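Two structures of peptidoglycan-N-acetylmuramic acid deacetylase PdaA from Bacillus subtilis compared at one contact. The protein deacetylates N-acetylmuramic acid residues of peptidoglycan, leading to muramic delta-lactam in the spore cortex, and is required for germination. Structure 1 is PDB 1W17 (chain A, 1.90 Å), residues 160-165 and 182-187; structure 2 is PDB 1W1A (chain B, 2.25 Å), residues 154-159 and 176-181. One frame, after least-squares fit of the local backbone (RMSD 0.23 Å); residues are numbered along the deposited sequences.

Structure 1 (1W17).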
loop_
_atom_site.group_PDB
_atom_site.type_symbol
_atom_site.label_atom_id
_atom_site.label_comp_id
_atom_site.label_asym_id
_atom_site.label_seq_id
_atom_site.Cartn_x
_atom_site.Cartn_y
_atom_site.Cartn_z
ATOM N N LEU A 160 -2.319 13.044 0.122
ATOM C CA LEU A 160 -1.423 12.486 1.125
ATOM C C LEU A 160 -1.832 11.157 1.767
ATOM O O LEU A 160 -2.800 11.115 2.527
ATOM C CB LEU A 160 -1.229 13.525 2.221
ATOM C CG LEU A 160 -0.318 14.711 1.899
ATOM C CD1 LEU A 160 -0.763 15.431 0.637
ATOM C CD2 LEU A 160 -0.363 15.680 3.085
ATOM N N TYR A 161 -1.089 10.095 1.454
ATOM C CA TYR A 161 -1.326 8.752 2.012
ATOM C C TYR A 161 -0.035 8.273 2.637
ATOM O O TYR A 161 1.035 8.445 2.086
ATOM C CB TYR A 161 -1.733 7.749 0.930
ATOM C CG TYR A 161 -3.030 8.112 0.251
ATOM C CD1 TYR A 161 -4.241 8.068 0.946
ATOM C CD2 TYR A 161 -3.041 8.550 -1.076
ATOM C CE1 TYR A 161 -5.435 8.469 0.326
ATOM C CE2 TYR A 161 -4.208 8.930 -1.700
ATOM C CZ TYR A 161 -5.404 8.896 -1.005
ATOM O OH TYR A 161 -6.555 9.282 -1.665
ATOM N N LEU A 162 -0.149 7.623 3.779
ATOM C CA LEU A 162 1.018 7.146 4.479
ATOM C C LEU A 162 0.873 5.697 4.892
ATOM O O LEU A 162 -0.203 5.284 5.330
ATOM C CB LEU A 162 1.218 7.983 5.752
ATOM C CG LEU A 162 1.990 7.280 6.879
ATOM C CD1 LEU A 162 3.474 7.314 6.536
ATOM C CD2 LEU A 162 1.739 7.970 8.239
ATOM N N ARG A 163 1.926 4.913 4.719
ATOM C CA ARG A 163 1.893 3.549 5.240
ATOM C C ARG A 163 3.071 3.480 6.254
ATOM O O ARG A 163 4.229 3.685 5.895
ATOM C CB ARG A 163 2.052 2.497 4.151
ATOM C CG ARG A 163 1.951 1.088 4.763
ATOM C CD ARG A 163 1.700 0.013 3.734
ATOM N NE ARG A 163 0.311 0.014 3.273
ATOM C CZ ARG A 163 -0.072 -0.407 2.076
ATOM N NH1 ARG A 163 0.835 -0.853 1.203
ATOM N NH2 ARG A 163 -1.355 -0.413 1.759
ATOM N N PRO A 164 2.785 3.211 7.535
ATOM C CA PRO A 164 3.894 3.164 8.506
ATOM C C PRO A 164 4.910 2.055 8.270
ATOM O O PRO A 164 4.540 0.922 7.957
ATOM C CB PRO A 164 3.185 2.971 9.850
ATOM C CG PRO A 164 1.768 3.421 9.589
ATOM C CD PRO A 164 1.515 2.882 8.196
ATOM N N PRO A 165 6.206 2.368 8.405
ATOM C CA PRO A 165 7.237 1.343 8.205
ATOM C C PRO A 165 6.962 0.136 9.115
ATOM O O PRO A 165 6.612 0.303 10.286
ATOM C CB PRO A 165 8.516 2.080 8.576
ATOM C CG PRO A 165 8.235 3.466 8.080
ATOM C CD PRO A 165 6.810 3.704 8.543
ATOM N N TYR A 182 -2.118 13.580 6.560
ATOM C CA TYR A 182 -2.064 12.244 5.983
ATOM C C TYR A 182 -3.182 11.300 6.365
ATOM O O TYR A 182 -3.705 11.313 7.476
ATOM C CB TYR A 182 -0.741 11.557 6.333
ATOM C CG TYR A 182 0.445 12.093 5.589
ATOM C CD1 TYR A 182 1.145 13.206 6.062
ATOM C CD2 TYR A 182 0.861 11.502 4.386
ATOM C CE1 TYR A 182 2.240 13.728 5.352
ATOM C CE2 TYR A 182 1.960 12.020 3.671
ATOM C CZ TYR A 182 2.634 13.135 4.166
ATOM O OH TYR A 182 3.689 13.684 3.458
ATOM N N GLN A 183 -3.531 10.461 5.406
ATOM C CA GLN A 183 -4.533 9.428 5.584
ATOM C C GLN A 183 -3.650 8.186 5.747
ATOM O O GLN A 183 -2.859 7.913 4.855
ATOM C CB GLN A 183 -5.330 9.328 4.290
ATOM C CG GLN A 183 -6.625 8.605 4.365
ATOM C CD GLN A 183 -7.639 9.332 5.209
ATOM O OE1 GLN A 183 -7.785 10.553 5.127
ATOM N NE2 GLN A 183 -8.354 8.584 6.019
ATOM N N THR A 184 -3.756 7.449 6.852
ATOM C CA THR A 184 -2.923 6.264 7.029
ATOM C C THR A 184 -3.599 5.048 6.431
ATOM O O THR A 184 -4.730 4.691 6.788
ATOM C CB THR A 184 -2.595 6.012 8.506
ATOM O OG1 THR A 184 -1.721 7.050 8.961
ATOM C CG2 THR A 184 -1.898 4.650 8.688
ATOM N N VAL A 185 -2.892 4.406 5.515
ATOM C CA VAL A 185 -3.440 3.251 4.826
ATOM C C VAL A 185 -2.831 1.902 5.222
ATOM O O VAL A 185 -1.658 1.643 4.961
ATOM C CB VAL A 185 -3.244 3.435 3.307
ATOM C CG1 VAL A 185 -3.922 2.308 2.524
ATOM C CG2 VAL A 185 -3.773 4.810 2.889
ATOM N N PHE A 186 -3.635 1.029 5.817
ATOM C CA PHE A 186 -3.138 -0.290 6.145
ATOM C C PHE A 186 -3.441 -1.267 5.008
ATOM O O PHE A 186 -3.289 -0.910 3.844
ATOM C CB PHE A 186 -3.720 -0.741 7.488
ATOM C CG PHE A 186 -3.226 0.083 8.641
ATOM C CD1 PHE A 186 -1.895 0.022 9.027
ATOM C CD2 PHE A 186 -4.084 0.931 9.337
ATOM C CE1 PHE A 186 -1.413 0.793 10.100
ATOM C CE2 PHE A 186 -3.612 1.709 10.417
ATOM C CZ PHE A 186 -2.272 1.633 10.793
ATOM N N TRP A 187 -3.849 -2.494 5.317
ATOM C CA TRP A 187 -4.134 -3.463 4.263
ATOM C C TRP A 187 -4.914 -4.632 4.819
ATOM O O TRP A 187 -4.987 -4.811 6.038
ATOM C CB TRP A 187 -2.830 -3.974 3.639
ATOM C CG TRP A 187 -1.939 -4.697 4.595
ATOM C CD1 TRP A 187 -1.886 -6.043 4.809
ATOM C CD2 TRP A 187 -0.967 -4.110 5.474
ATOM N NE1 TRP A 187 -0.939 -6.333 5.765
ATOM C CE2 TRP A 187 -0.361 -5.166 6.191
ATOM C CE3 TRP A 187 -0.547 -2.797 5.722
ATOM C CZ2 TRP A 187 0.643 -4.949 7.143
ATOM C CZ3 TRP A 187 0.452 -2.582 6.666
ATOM C CH2 TRP A 187 1.038 -3.660 7.369
#
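Two parallel strands of the NodB homology domain, 161-162 and 183-185, meet beside the active site, joined by a crossover that carries helix 171-179. Leu162 accepts a bond from Val185 N at its O (2.8 Å) and donates from its N to Gln183 O (2.9 Å). Just past strand 161-162, Arg163 ties the two segments together: its NE donates to Val185 O at 3.1 Å and its NH2 to Phe186 O at 2.9 Å. CG lies anti to the backbone N (chi1 -178°) and the chain bends at chi3, which brings the guanidinium over to these two carbonyls. NH1 makes a salt bridge to Asp73, by similarity the proton acceptor, and NH2 also bonds to Thr71. Trp187 crosses the arginine at about a right angle, CE3 being 3.8 Å from NE. At the other end, Leu160 CB packs on a face of the Tyr182 ring, 3.6 Å from CD2. Gln183 lays CB 3.7 Å from Tyr161 CD1, and Tyr161 OH bonds to Asp250.

Structure 2 (1W1A). With NDG (2-acetamido-2-deoxy-alpha-D-glucopyranose), chain C.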
loop_
_atom_site.group_PDB
_atom_site.type_symbol
_atom_site.label_atom_id
_atom_site.label_comp_id
_atom_site.label_asym_id
_atom_site.label_seq_id
_atom_site.Cartn_x
_atom_site.Cartn_y
_atom_site.Cartn_z
ATOM N N LEU B 154 -2.115 12.961 0.214
ATOM C CA LEU B 154 -1.246 12.395 1.230
ATOM C C LEU B 154 -1.720 11.093 1.858
ATOM O O LEU B 154 -2.658 11.067 2.653
ATOM C CB LEU B 154 -0.998 13.424 2.328
ATOM C CG LEU B 154 0.104 14.449 2.038
ATOM C CD1 LEU B 154 -0.155 15.169 0.714
ATOM C CD2 LEU B 154 0.168 15.444 3.179
ATOM N N TYR B 155 -1.038 10.015 1.491
ATOM C CA TYR B 155 -1.322 8.682 1.992
ATOM C C TYR B 155 -0.067 8.154 2.676
ATOM O O TYR B 155 1.052 8.307 2.179
ATOM C CB TYR B 155 -1.722 7.764 0.838
ATOM C CG TYR B 155 -3.013 8.173 0.164
ATOM C CD1 TYR B 155 -4.207 8.209 0.882
ATOM C CD2 TYR B 155 -3.040 8.548 -1.180
ATOM C CE1 TYR B 155 -5.386 8.609 0.289
ATOM C CE2 TYR B 155 -4.224 8.950 -1.792
ATOM C CZ TYR B 155 -5.397 8.979 -1.047
ATOM O OH TYR B 155 -6.594 9.356 -1.629
ATOM N N LEU B 156 -0.249 7.531 3.823
ATOM C CA LEU B 156 0.884 7.015 4.545
ATOM C C LEU B 156 0.700 5.592 5.001
ATOM O O LEU B 156 -0.369 5.204 5.460
ATOM C CB LEU B 156 1.169 7.884 5.775
ATOM C CG LEU B 156 2.077 7.244 6.841
ATOM C CD1 LEU B 156 3.520 7.246 6.377
ATOM C CD2 LEU B 156 1.939 8.004 8.148
ATOM N N ARG B 157 1.759 4.812 4.845
ATOM C CA ARG B 157 1.768 3.451 5.328
ATOM C C ARG B 157 2.988 3.401 6.267
ATOM O O ARG B 157 4.134 3.517 5.829
ATOM C CB ARG B 157 1.887 2.423 4.196
ATOM C CG ARG B 157 1.612 1.021 4.763
ATOM C CD ARG B 157 1.355 -0.029 3.729
ATOM N NE ARG B 157 -0.027 -0.083 3.257
ATOM C CZ ARG B 157 -0.331 -0.490 2.030
ATOM N NH1 ARG B 157 0.658 -0.849 1.217
ATOM N NH2 ARG B 157 -1.591 -0.539 1.616
ATOM N N PRO B 158 2.741 3.269 7.578
ATOM C CA PRO B 158 3.793 3.215 8.598
ATOM C C PRO B 158 4.900 2.209 8.306
ATOM O O PRO B 158 4.636 1.021 8.069
ATOM C CB PRO B 158 3.029 2.870 9.876
ATOM C CG PRO B 158 1.687 3.486 9.642
ATOM C CD PRO B 158 1.408 3.120 8.194
ATOM N N PRO B 159 6.161 2.675 8.314
ATOM C CA PRO B 159 7.288 1.785 8.048
ATOM C C PRO B 159 7.275 0.619 9.021
ATOM O O PRO B 159 7.079 0.811 10.222
ATOM C CB PRO B 159 8.495 2.687 8.254
ATOM C CG PRO B 159 7.992 4.016 7.853
ATOM C CD PRO B 159 6.624 4.062 8.485
ATOM N N TYR B 176 -1.941 13.516 6.680
ATOM C CA TYR B 176 -1.845 12.212 6.041
ATOM C C TYR B 176 -2.950 11.241 6.379
ATOM O O TYR B 176 -3.424 11.170 7.514
ATOM C CB TYR B 176 -0.522 11.531 6.366
ATOM C CG TYR B 176 0.671 12.096 5.648
ATOM C CD1 TYR B 176 1.351 13.201 6.160
ATOM C CD2 TYR B 176 1.128 11.531 4.454
ATOM C CE1 TYR B 176 2.462 13.736 5.506
ATOM C CE2 TYR B 176 2.246 12.062 3.785
ATOM C CZ TYR B 176 2.906 13.171 4.326
ATOM O OH TYR B 176 4.003 13.719 3.699
ATOM N N GLN B 177 -3.328 10.473 5.369
ATOM C CA GLN B 177 -4.341 9.448 5.486
ATOM C C GLN B 177 -3.574 8.142 5.653
ATOM O O GLN B 177 -2.823 7.745 4.758
ATOM C CB GLN B 177 -5.174 9.405 4.204
ATOM C CG GLN B 177 -6.170 8.264 4.138
ATOM C CD GLN B 177 -7.154 8.298 5.281
ATOM O OE1 GLN B 177 -7.973 9.201 5.376
ATOM N NE2 GLN B 177 -7.072 7.312 6.162
ATOM N N THR B 178 -3.738 7.479 6.794
ATOM C CA THR B 178 -3.028 6.228 7.005
ATOM C C THR B 178 -3.795 5.069 6.404
ATOM O O THR B 178 -4.974 4.849 6.701
ATOM C CB THR B 178 -2.761 5.955 8.496
ATOM O OG1 THR B 178 -1.751 6.855 8.957
ATOM C CG2 THR B 178 -2.260 4.525 8.703
ATOM N N VAL B 179 -3.098 4.336 5.547
ATOM C CA VAL B 179 -3.672 3.211 4.847
ATOM C C VAL B 179 -2.967 1.905 5.190
ATOM O O VAL B 179 -1.777 1.754 4.920
ATOM C CB VAL B 179 -3.554 3.405 3.312
ATOM C CG1 VAL B 179 -4.193 2.228 2.592
ATOM C CG2 VAL B 179 -4.187 4.732 2.888
ATOM N N PHE B 180 -3.704 0.964 5.770
ATOM C CA PHE B 180 -3.150 -0.342 6.078
ATOM C C PHE B 180 -3.525 -1.289 4.936
ATOM O O PHE B 180 -3.556 -0.869 3.775
ATOM C CB PHE B 180 -3.677 -0.837 7.422
ATOM C CG PHE B 180 -3.135 -0.059 8.593
ATOM C CD1 PHE B 180 -1.783 -0.090 8.891
ATOM C CD2 PHE B 180 -3.962 0.766 9.342
ATOM C CE1 PHE B 180 -1.256 0.699 9.917
ATOM C CE2 PHE B 180 -3.445 1.554 10.368
ATOM C CZ PHE B 180 -2.093 1.521 10.652
ATOM N N TRP B 181 -3.814 -2.549 5.236
ATOM C CA TRP B 181 -4.145 -3.502 4.180
ATOM C C TRP B 181 -4.975 -4.653 4.714
ATOM O O TRP B 181 -5.068 -4.852 5.919
ATOM C CB TRP B 181 -2.862 -4.043 3.542
ATOM C CG TRP B 181 -1.963 -4.737 4.502
ATOM C CD1 TRP B 181 -1.886 -6.071 4.730
ATOM C CD2 TRP B 181 -1.027 -4.119 5.400
ATOM N NE1 TRP B 181 -0.960 -6.335 5.717
ATOM C CE2 TRP B 181 -0.419 -5.153 6.144
ATOM C CE3 TRP B 181 -0.644 -2.790 5.645
ATOM C CZ2 TRP B 181 0.555 -4.900 7.124
ATOM C CZ3 TRP B 181 0.323 -2.538 6.618
ATOM C CH2 TRP B 181 0.912 -3.593 7.347
HETATM C C1 NDG C . 8.107 -3.194 5.778
HETATM C C2 NDG C . 7.561 -3.513 4.385
HETATM C C3 NDG C . 6.044 -3.566 4.502
HETATM C C4 NDG C . 5.649 -4.674 5.509
HETATM C C5 NDG C . 6.399 -4.525 6.856
HETATM C C6 NDG C . 6.266 -5.785 7.696
HETATM C C7 NDG C . 8.852 -2.848 2.464
HETATM C C8 NDG C . 9.592 -1.713 1.777
HETATM O O5 NDG C . 7.822 -4.299 6.659
HETATM O O3 NDG C . 5.469 -3.808 3.228
HETATM O O4 NDG C . 4.249 -4.622 5.760
HETATM O O6 NDG C . 6.524 -6.950 6.915
HETATM O O7 NDG C . 9.077 -4.013 2.129
HETATM N N2 NDG C . 7.979 -2.520 3.414
HETATM O O1 NDG C . 7.464 -2.066 6.279
#
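In this parallel strand pair, with a sugar bound close by, Leu156 accepts a bond from Val179 N at its O (2.9 Å) and donates from N to Gln177 O. Arg157 donates from NE to Val179 O at 3.0 Å and from NH2 to Phe180 O at 2.9 Å; CG anti to the backbone N (chi1 -169°) and a bend at chi3 carry the guanidinium there. NH1 makes a salt bridge to Asp67, by similarity the proton acceptor, and NH2 also bonds to Thr65. Trp181 crosses the arginine at about a right angle, CE3 3.7 Å from NE. Its CH2 lies 3.8 Å from O4 of the sugar, whose O1 touches Pro159. The sugar is hydrogen-bonded to the metal-site histidines His118 and His122 and to His216, by similarity the proton donor. Leu154 CB packs on a face of the Tyr176 ring, 3.6 Å from CD2. Gln177 lays CB 3.7 Å from Tyr155 CD1; its NE2 reaches Thr178 O at 3.3 Å and also Asp50 O. Tyr155 OH bonds to Asp244.

Structure 1 against structure 2
The bound group is the main difference: 2-acetamido-2-deoxy-alpha-D-glucopyranose is present in structure 2 alone, where it touches Trp181(B) and Pro159(B), and no ligand or ion is modelled at that place in structure 1. Of its neighbours, the indole of Trp187(A) and Trp181(B) keeps its place within the error, as do Arg163(A) and Arg157(B), consistent with the sugar being received at this side without a shift of the indole. The two arginine bonds are kept too: Arg163(A) NE to Val185(A) O and NH2 to Phe186(A) O recur as Arg157(B) NE to Val179(B) O and NH2 to Phe180(B) O. The strand bonds between the segments persist.

The side chain that does move is the glutamine, Gln183(A) against Gln177(B). The contact of its CB with the tyrosine is kept, Tyr161(A) and Tyr155(B) holding their place. It stays in its rotamer, yet the CD atoms stand 1.1 Å apart after superposition. With the amide there, Gln177(B) NE2 bonds Thr178(B) O at 3.3 Å, tying the amide to its own strand; in structure 1 Gln183(A) NE2 and Thr184(A) O are 5.4 Å apart, too far.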